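Local coordinates for protein sortase B (Listeria monocytogenes serovar 1/2a, PDB 5JCV) that cleaves the C-terminal sorting signal of surface proteins and joins them covalently to the cell wall through a thioester-linked intermediate, at residues A[154-165]-A[175-183]; A[87-98]-A[110-118]. All coordinates share one frame; numbering follows the deposited sequence.

Interaction 1: residues A[154-165]-A[175-183]; sequences VSGKDRIITLST and GRMVIQGKL
Gln180 and Thr162 run alongside each other, both rising from the same face of neighbouring strands. Gln180 NE2 donates to Thr162 OG1 at 3.0 Å. The bond is nearly straight (174°) and lies in the plane of the amide. Thr162 OG1 sits beside its own backbone N (chi1 -57°), which turns CG2 toward Val178, 3.7 Å from Val178 CG1. Tyr138 OH also bonds to Gln180 NE2, Tyr116 OH to Gln180 OE1, and Asn67 ND2 to Thr162 OG1. Strands 160-165 and 176-182 form the antiparallel C-terminal hairpin of the sortase beta-barrel, the domain of the longer protein present here. Backbone hydrogen bonds pair Ile161 with Gly181 and Leu163 with Ile179. The CB atoms of Leu163 and Ile179 stand 4.2 Å apart. At one end, Thr165 OG1 is tucked between backbone N and carbonyl carbon (chi1 60°). It accepts from the backbone N of Met177, a selenomethionine, at 3.0 Å. Ser164 OG donates to Thr165 O at 2.8 Å and also bonds to Tyr124 OH. At the opposite end, Lys182 bends at chi3 and runs past Val154. Its NZ bonds to Lys153 O. Asp158 OD2 is 4.1 Å from Lys182 NZ, too far for a salt bridge, and receives Ser155 N.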
# COMPACT_ATOMS: atom_id res chain seq x y z
N VAL A 154 7.84 28.11 -0.44
CA VAL A 154 7.28 27.03 -1.23
C VAL A 154 6.92 27.66 -2.57
O VAL A 154 6.46 28.80 -2.63
CB VAL A 154 6.05 26.39 -0.50
CG1 VAL A 154 5.10 27.47 -0.00
CG2 VAL A 154 5.30 25.37 -1.36
N SER A 155 7.15 26.91 -3.64
CA SER A 155 6.95 27.40 -4.99
C SER A 155 6.00 26.47 -5.72
O SER A 155 5.76 25.34 -5.32
CB SER A 155 8.29 27.48 -5.77
OG SER A 155 8.72 26.22 -6.29
N GLY A 156 5.52 26.97 -6.85
CA GLY A 156 4.62 26.24 -7.71
C GLY A 156 5.18 24.94 -8.21
O GLY A 156 4.44 24.14 -8.78
N LYS A 157 6.48 24.75 -8.01
CA LYS A 157 7.16 23.52 -8.35
C LYS A 157 7.02 22.48 -7.23
O LYS A 157 7.09 21.28 -7.49
CB LYS A 157 8.65 23.80 -8.65
CG LYS A 157 8.89 24.82 -9.76
CD LYS A 157 10.35 24.81 -10.19
CE LYS A 157 10.88 26.21 -10.50
NZ LYS A 157 12.37 26.19 -10.58
N ASP A 158 6.78 22.93 -6.00
CA ASP A 158 6.58 21.98 -4.89
C ASP A 158 5.23 21.31 -5.00
O ASP A 158 4.39 21.68 -5.83
CB ASP A 158 6.67 22.69 -3.55
CG ASP A 158 7.99 23.39 -3.35
OD1 ASP A 158 9.02 22.78 -3.64
OD2 ASP A 158 7.99 24.56 -2.93
N ARG A 159 5.02 20.33 -4.13
CA ARG A 159 3.72 19.69 -3.93
C ARG A 159 3.38 19.69 -2.45
O ARG A 159 4.28 19.63 -1.61
CB ARG A 159 3.75 18.25 -4.39
CG ARG A 159 3.71 18.10 -5.89
CD ARG A 159 3.65 16.61 -6.21
NE ARG A 159 4.70 15.95 -5.44
CZ ARG A 159 5.98 15.86 -5.82
NH1 ARG A 159 6.34 16.33 -7.02
NH2 ARG A 159 6.87 15.29 -5.00
N ILE A 160 2.09 19.71 -2.13
CA ILE A 160 1.64 19.87 -0.73
C ILE A 160 0.62 18.88 -0.24
O ILE A 160 0.04 18.10 -0.99
CB ILE A 160 1.08 21.27 -0.46
CG1 ILE A 160 -0.29 21.44 -1.09
CG2 ILE A 160 2.04 22.35 -0.95
CD1 ILE A 160 -0.83 22.84 -0.93
N ILE A 161 0.43 18.89 1.07
CA ILE A 161 -0.58 18.09 1.71
C ILE A 161 -1.37 19.01 2.65
O ILE A 161 -0.79 19.89 3.29
CB ILE A 161 -0.00 16.85 2.39
CG1 ILE A 161 -1.01 16.21 3.35
CG2 ILE A 161 1.26 17.19 3.13
CD1 ILE A 161 -0.74 14.76 3.66
N THR A 162 -2.70 18.82 2.65
CA THR A 162 -3.62 19.66 3.40
C THR A 162 -4.33 18.75 4.37
O THR A 162 -4.92 17.71 3.97
CB THR A 162 -4.68 20.31 2.48
OG1 THR A 162 -4.04 21.07 1.46
CG2 THR A 162 -5.58 21.24 3.24
N LEU A 163 -4.27 19.12 5.65
CA LEU A 163 -5.08 18.48 6.64
C LEU A 163 -6.26 19.40 6.95
O LEU A 163 -6.09 20.58 7.21
CB LEU A 163 -4.23 18.20 7.87
CG LEU A 163 -2.97 17.39 7.69
CD1 LEU A 163 -2.38 17.15 9.04
CD2 LEU A 163 -3.14 16.04 7.02
N SER A 164 -7.47 18.86 6.94
CA SER A 164 -8.68 19.67 7.19
C SER A 164 -9.74 18.92 7.95
O SER A 164 -10.00 17.73 7.69
CB SER A 164 -9.29 20.06 5.86
OG SER A 164 -10.48 20.83 5.99
N THR A 165 -10.39 19.62 8.88
CA THR A 165 -11.54 19.06 9.56
C THR A 165 -12.68 19.13 8.55
O THR A 165 -12.59 19.85 7.57
CB THR A 165 -11.89 19.79 10.88
OG1 THR A 165 -12.19 21.16 10.64
CG2 THR A 165 -10.72 19.72 11.89
N GLY A 175 -16.16 26.97 11.83
CA GLY A 175 -15.12 26.92 10.81
C GLY A 175 -14.38 25.58 10.81
O GLY A 175 -14.29 24.90 11.84
N ARG A 176 -13.89 25.18 9.65
CA ARG A 176 -12.90 24.12 9.54
C ARG A 176 -11.53 24.64 9.96
O ARG A 176 -11.24 25.82 9.81
CB ARG A 176 -12.79 23.65 8.12
CG ARG A 176 -14.10 23.08 7.59
CD ARG A 176 -13.86 22.73 6.13
NE ARG A 176 -15.02 22.07 5.56
CZ ARG A 176 -15.05 21.58 4.32
NH1 ARG A 176 -14.00 21.67 3.51
NH2 ARG A 176 -16.17 21.01 3.91
N MSE A 177 -10.72 23.74 10.47
CA MSE A 177 -9.33 24.01 10.77
C MSE A 177 -8.51 23.39 9.65
O MSE A 177 -8.80 22.30 9.18
CB MSE A 177 -9.06 23.42 12.15
CG MSE A 177 -7.63 23.64 12.55
SE MSE A 177 -7.46 25.55 13.00
CE MSE A 177 -5.61 25.65 12.45
N VAL A 178 -7.50 24.10 9.19
CA VAL A 178 -6.74 23.66 8.02
C VAL A 178 -5.25 23.84 8.28
O VAL A 178 -4.84 24.88 8.75
CB VAL A 178 -7.10 24.46 6.76
CG1 VAL A 178 -6.26 23.96 5.58
CG2 VAL A 178 -8.56 24.32 6.45
N ILE A 179 -4.48 22.82 7.95
CA ILE A 179 -3.02 22.86 8.05
C ILE A 179 -2.52 22.44 6.69
O ILE A 179 -3.01 21.45 6.15
CB ILE A 179 -2.54 21.81 9.07
CG1 ILE A 179 -3.18 22.10 10.42
CG2 ILE A 179 -1.03 21.78 9.21
CD1 ILE A 179 -2.75 23.41 11.01
N GLN A 180 -1.61 23.21 6.12
CA GLN A 180 -1.00 22.83 4.88
C GLN A 180 0.55 22.78 4.94
O GLN A 180 1.20 23.63 5.56
CB GLN A 180 -1.46 23.78 3.82
CG GLN A 180 -2.95 23.76 3.65
CD GLN A 180 -3.37 24.67 2.55
OE1 GLN A 180 -3.24 25.87 2.69
NE2 GLN A 180 -3.83 24.09 1.42
N GLY A 181 1.12 21.75 4.33
CA GLY A 181 2.53 21.53 4.44
C GLY A 181 3.14 21.11 3.12
O GLY A 181 2.46 20.57 2.27
N LYS A 182 4.44 21.38 2.99
CA LYS A 182 5.22 21.01 1.80
C LYS A 182 5.68 19.55 1.86
O LYS A 182 6.23 19.12 2.86
CB LYS A 182 6.45 21.93 1.73
CG LYS A 182 7.42 21.67 0.59
CD LYS A 182 8.74 22.39 0.81
CE LYS A 182 8.62 23.86 0.43
NZ LYS A 182 9.90 24.59 0.68
N LEU A 183 5.43 18.78 0.81
CA LEU A 183 6.05 17.45 0.66
C LEU A 183 7.53 17.55 0.43
O LEU A 183 8.05 18.48 -0.17
CB LEU A 183 5.46 16.65 -0.49
CG LEU A 183 4.14 15.95 -0.21
CD1 LEU A 183 3.90 14.90 -1.30
CD2 LEU A 183 4.15 15.30 1.17
OXT LEU A 183 8.22 16.65 0.85

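Interaction 2: residues A[87-98]-A[110-118]; sequences YLDKDFLVAHPT and VEIFAVYET
Ile112 pushes its CD1 methyl obliquely against the ring of Tyr87, with Ile112 CD1 3.4 Å from Tyr87 CE1. The other branch of Ile112 serves Leu93: Ile112 CG2 is 4.0 Å from Leu93 CD1. With CG1 beside the backbone N (chi1 -68°), CG2 lies anti to that N, and the two branches reach different partners. Further along the strand, Val115 CG1 rests 3.9 Å from Tyr87 CB. This packing sets the 3-10 turn at 87-88 and the short helix 90-95 against strand 107-118 of the sortase beta-barrel. A classic beta bulge at Phe113 and Ala114, both opposite Gln180, lies between the two contact residues. Phe113 and Ala114 point away from segment 87-98, while Ile112 and Val115 both point toward it.

Around this apolar centre, the aromatic side chains of 87-98 pack on one another and bond to nearby backbone carbonyls. Tyr87 OH donates to His96 O at 3.0 Å, in the carbonyl plane. This bond ties the far end of the ring to the turn after the helix. Phe92 CE2 lies over one face of the Tyr87 ring, near its rim. His96 ND1 sits above the centre of the Phe92 ring and donates to a lone pair of Phe92 O at 2.8 Å. His96 NE2 bonds to Asp22 OD2, so both ring nitrogens have a partner. At the start of the helix, Asp89 is the N-cap, and its OD1 accepts from Asp91 N.

The polar edge is made by the backbone. Thr98 and Glu111 form a non-hydrogen-bonded antiparallel pair. Next to it, Ile112 N donates to Pro97 O at 3.0 Å. One water bridges the same place, donating to Pro97 O at 2.5 Å and to Ile112 O at 2.6 Å.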
# COMPACT_ATOMS: atom_id res chain seq x y z
N TYR A 87 -2.37 23.98 16.38
CA TYR A 87 -1.59 24.83 15.53
C TYR A 87 -1.96 26.33 15.56
O TYR A 87 -1.24 27.11 14.97
CB TYR A 87 -1.55 24.27 14.07
CG TYR A 87 -0.60 23.10 13.95
CD1 TYR A 87 0.75 23.33 13.92
CD2 TYR A 87 -1.04 21.79 13.88
CE1 TYR A 87 1.66 22.29 13.84
CE2 TYR A 87 -0.13 20.72 13.81
CZ TYR A 87 1.23 20.99 13.80
OH TYR A 87 2.23 20.00 13.70
N LEU A 88 -3.06 26.74 16.21
CA LEU A 88 -3.35 28.17 16.41
C LEU A 88 -2.56 28.76 17.59
O LEU A 88 -2.50 29.97 17.74
CB LEU A 88 -4.84 28.38 16.73
CG LEU A 88 -5.86 28.01 15.66
CD1 LEU A 88 -7.27 28.12 16.22
CD2 LEU A 88 -5.66 28.89 14.43
N ASP A 89 -2.02 27.88 18.44
CA ASP A 89 -1.07 28.20 19.50
C ASP A 89 0.33 28.23 18.88
O ASP A 89 0.84 27.19 18.43
CB ASP A 89 -1.19 27.12 20.57
CG ASP A 89 -0.17 27.24 21.69
OD1 ASP A 89 0.71 28.13 21.61
OD2 ASP A 89 -0.28 26.41 22.64
N LYS A 90 0.93 29.41 18.84
CA LYS A 90 2.23 29.58 18.19
C LYS A 90 3.30 28.71 18.80
O LYS A 90 4.14 28.19 18.07
CB LYS A 90 2.70 31.03 18.22
CG LYS A 90 3.93 31.22 17.33
CD LYS A 90 4.16 32.67 16.91
CE LYS A 90 4.77 32.76 15.50
NZ LYS A 90 4.61 34.13 14.92
N ASP A 91 3.24 28.52 20.12
CA ASP A 91 4.22 27.70 20.82
C ASP A 91 4.22 26.28 20.26
O ASP A 91 5.27 25.71 19.98
CB ASP A 91 3.92 27.63 22.32
CG ASP A 91 4.17 28.96 23.04
OD1 ASP A 91 4.77 29.90 22.45
OD2 ASP A 91 3.76 29.04 24.23
N PHE A 92 3.03 25.71 20.09
CA PHE A 92 2.93 24.37 19.52
C PHE A 92 3.52 24.28 18.11
O PHE A 92 4.19 23.29 17.77
CB PHE A 92 1.50 23.88 19.51
CG PHE A 92 1.38 22.42 19.19
CD1 PHE A 92 1.43 21.46 20.22
CD2 PHE A 92 1.28 21.98 17.86
CE1 PHE A 92 1.32 20.10 19.91
CE2 PHE A 92 1.19 20.64 17.57
CZ PHE A 92 1.20 19.70 18.58
N LEU A 93 3.27 25.28 17.29
CA LEU A 93 3.72 25.24 15.90
C LEU A 93 5.24 25.30 15.82
O LEU A 93 5.85 24.56 15.05
CB LEU A 93 3.11 26.40 15.10
CG LEU A 93 3.76 26.67 13.74
CD1 LEU A 93 3.47 25.57 12.75
CD2 LEU A 93 3.30 28.01 13.18
N VAL A 94 5.84 26.17 16.61
CA VAL A 94 7.29 26.29 16.61
C VAL A 94 7.92 24.95 17.02
O VAL A 94 8.85 24.45 16.38
CB VAL A 94 7.78 27.42 17.56
CG1 VAL A 94 9.30 27.38 17.71
CG2 VAL A 94 7.32 28.77 17.04
N ALA A 95 7.39 24.37 18.08
CA ALA A 95 7.82 23.05 18.51
C ALA A 95 7.39 21.90 17.56
O ALA A 95 7.84 20.77 17.71
CB ALA A 95 7.33 22.80 19.93
N HIS A 96 6.50 22.13 16.59
CA HIS A 96 6.09 21.01 15.72
C HIS A 96 5.97 21.45 14.27
O HIS A 96 4.95 21.27 13.65
CB HIS A 96 4.78 20.39 16.21
CG HIS A 96 4.83 19.91 17.62
ND1 HIS A 96 4.58 20.73 18.70
CD2 HIS A 96 5.12 18.69 18.13
CE1 HIS A 96 4.71 20.04 19.81
NE2 HIS A 96 5.05 18.79 19.50
N PRO A 97 7.07 21.96 13.70
CA PRO A 97 7.03 22.42 12.31
C PRO A 97 6.75 21.31 11.27
O PRO A 97 6.54 21.63 10.10
CB PRO A 97 8.45 23.03 12.12
CG PRO A 97 9.34 22.28 13.07
CD PRO A 97 8.45 21.80 14.21
N THR A 98 6.73 20.03 11.66
CA THR A 98 6.51 18.95 10.69
C THR A 98 5.67 17.82 11.24
O THR A 98 5.62 17.57 12.45
CB THR A 98 7.86 18.25 10.24
OG1 THR A 98 8.34 17.41 11.30
CG2 THR A 98 8.95 19.27 9.88
N VAL A 110 6.40 16.14 6.44
CA VAL A 110 5.77 17.29 5.83
C VAL A 110 6.11 18.52 6.63
O VAL A 110 6.00 18.52 7.86
CB VAL A 110 4.25 17.11 5.82
CG1 VAL A 110 3.61 18.29 5.12
CG2 VAL A 110 3.85 15.80 5.12
N GLU A 111 6.49 19.58 5.92
CA GLU A 111 6.91 20.83 6.50
C GLU A 111 5.77 21.87 6.41
O GLU A 111 5.48 22.42 5.33
CB GLU A 111 8.14 21.34 5.73
CG GLU A 111 9.15 22.05 6.59
CD GLU A 111 10.35 22.63 5.83
OE1 GLU A 111 10.70 22.18 4.70
OE2 GLU A 111 10.96 23.56 6.42
N ILE A 112 5.15 22.16 7.55
CA ILE A 112 4.01 23.05 7.60
C ILE A 112 4.39 24.49 7.23
O ILE A 112 5.35 25.05 7.75
CB ILE A 112 3.39 23.04 9.01
CG1 ILE A 112 2.74 21.68 9.28
CG2 ILE A 112 2.35 24.15 9.14
CD1 ILE A 112 2.61 21.36 10.76
N PHE A 113 3.62 25.08 6.33
CA PHE A 113 3.83 26.45 5.90
C PHE A 113 2.59 27.37 6.02
O PHE A 113 2.73 28.60 5.94
CB PHE A 113 4.36 26.46 4.48
CG PHE A 113 3.33 26.10 3.44
CD1 PHE A 113 2.55 27.07 2.85
CD2 PHE A 113 3.18 24.79 3.02
CE1 PHE A 113 1.61 26.74 1.90
CE2 PHE A 113 2.25 24.47 2.06
CZ PHE A 113 1.47 25.44 1.51
N ALA A 114 1.40 26.80 6.23
CA ALA A 114 0.16 27.60 6.39
C ALA A 114 -0.81 26.95 7.34
O ALA A 114 -1.04 25.75 7.30
CB ALA A 114 -0.53 27.81 5.04
N VAL A 115 -1.41 27.78 8.16
CA VAL A 115 -2.34 27.36 9.21
C VAL A 115 -3.49 28.39 9.26
O VAL A 115 -3.23 29.57 9.37
CB VAL A 115 -1.60 27.35 10.56
CG1 VAL A 115 -2.54 27.22 11.72
CG2 VAL A 115 -0.52 26.28 10.57
N TYR A 116 -4.74 27.96 9.16
CA TYR A 116 -5.87 28.90 9.32
C TYR A 116 -7.16 28.17 9.59
O TYR A 116 -7.25 26.95 9.40
CB TYR A 116 -6.04 29.79 8.07
CG TYR A 116 -5.98 29.04 6.77
CD1 TYR A 116 -7.13 28.53 6.20
CD2 TYR A 116 -4.75 28.79 6.12
CE1 TYR A 116 -7.08 27.82 5.00
CE2 TYR A 116 -4.68 28.08 4.94
CZ TYR A 116 -5.86 27.59 4.40
OH TYR A 116 -5.84 26.90 3.24
N GLU A 117 -8.15 28.93 10.04
CA GLU A 117 -9.52 28.47 10.12
C GLU A 117 -10.22 29.12 8.97
O GLU A 117 -9.89 30.25 8.58
CB GLU A 117 -10.23 28.98 11.36
CG GLU A 117 -9.76 28.37 12.65
CD GLU A 117 -10.39 29.06 13.87
OE1 GLU A 117 -9.99 30.23 14.20
OE2 GLU A 117 -11.25 28.41 14.48
N THR A 118 -11.26 28.45 8.51
CA THR A 118 -12.09 29.04 7.48
C THR A 118 -13.51 28.49 7.57
O THR A 118 -13.69 27.27 7.74
CB THR A 118 -11.54 28.69 6.10
OG1 THR A 118 -12.36 29.30 5.09
CG2 THR A 118 -11.50 27.16 5.94
O HOH W 1 7.03 23.97 9.49

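How the interactions relate
Both interactions reach the same sheet. Strand 176-182 of interaction 1 neighbours strand 107-118 of interaction 2. Lys182 N to Glu111 O and Arg176 N to Thr118 O, both 2.8 Å, are probable hydrogen bonds between them. Packing adds Ile161 CG2 on Val110 CG1 and Ile179 CD1 on Tyr87 CB. Interaction 1 is mostly buried, its centre about 7 Å from that of the chain. It is a strand pair held by a ladder of backbone bonds. Interaction 2 lies farther out, centre to centre about 13 Å, and is partly exposed. There a 3-10 turn, a short helix and the loop after it meet a strand mainly through apolar side chains, with a single direct hydrogen bond across.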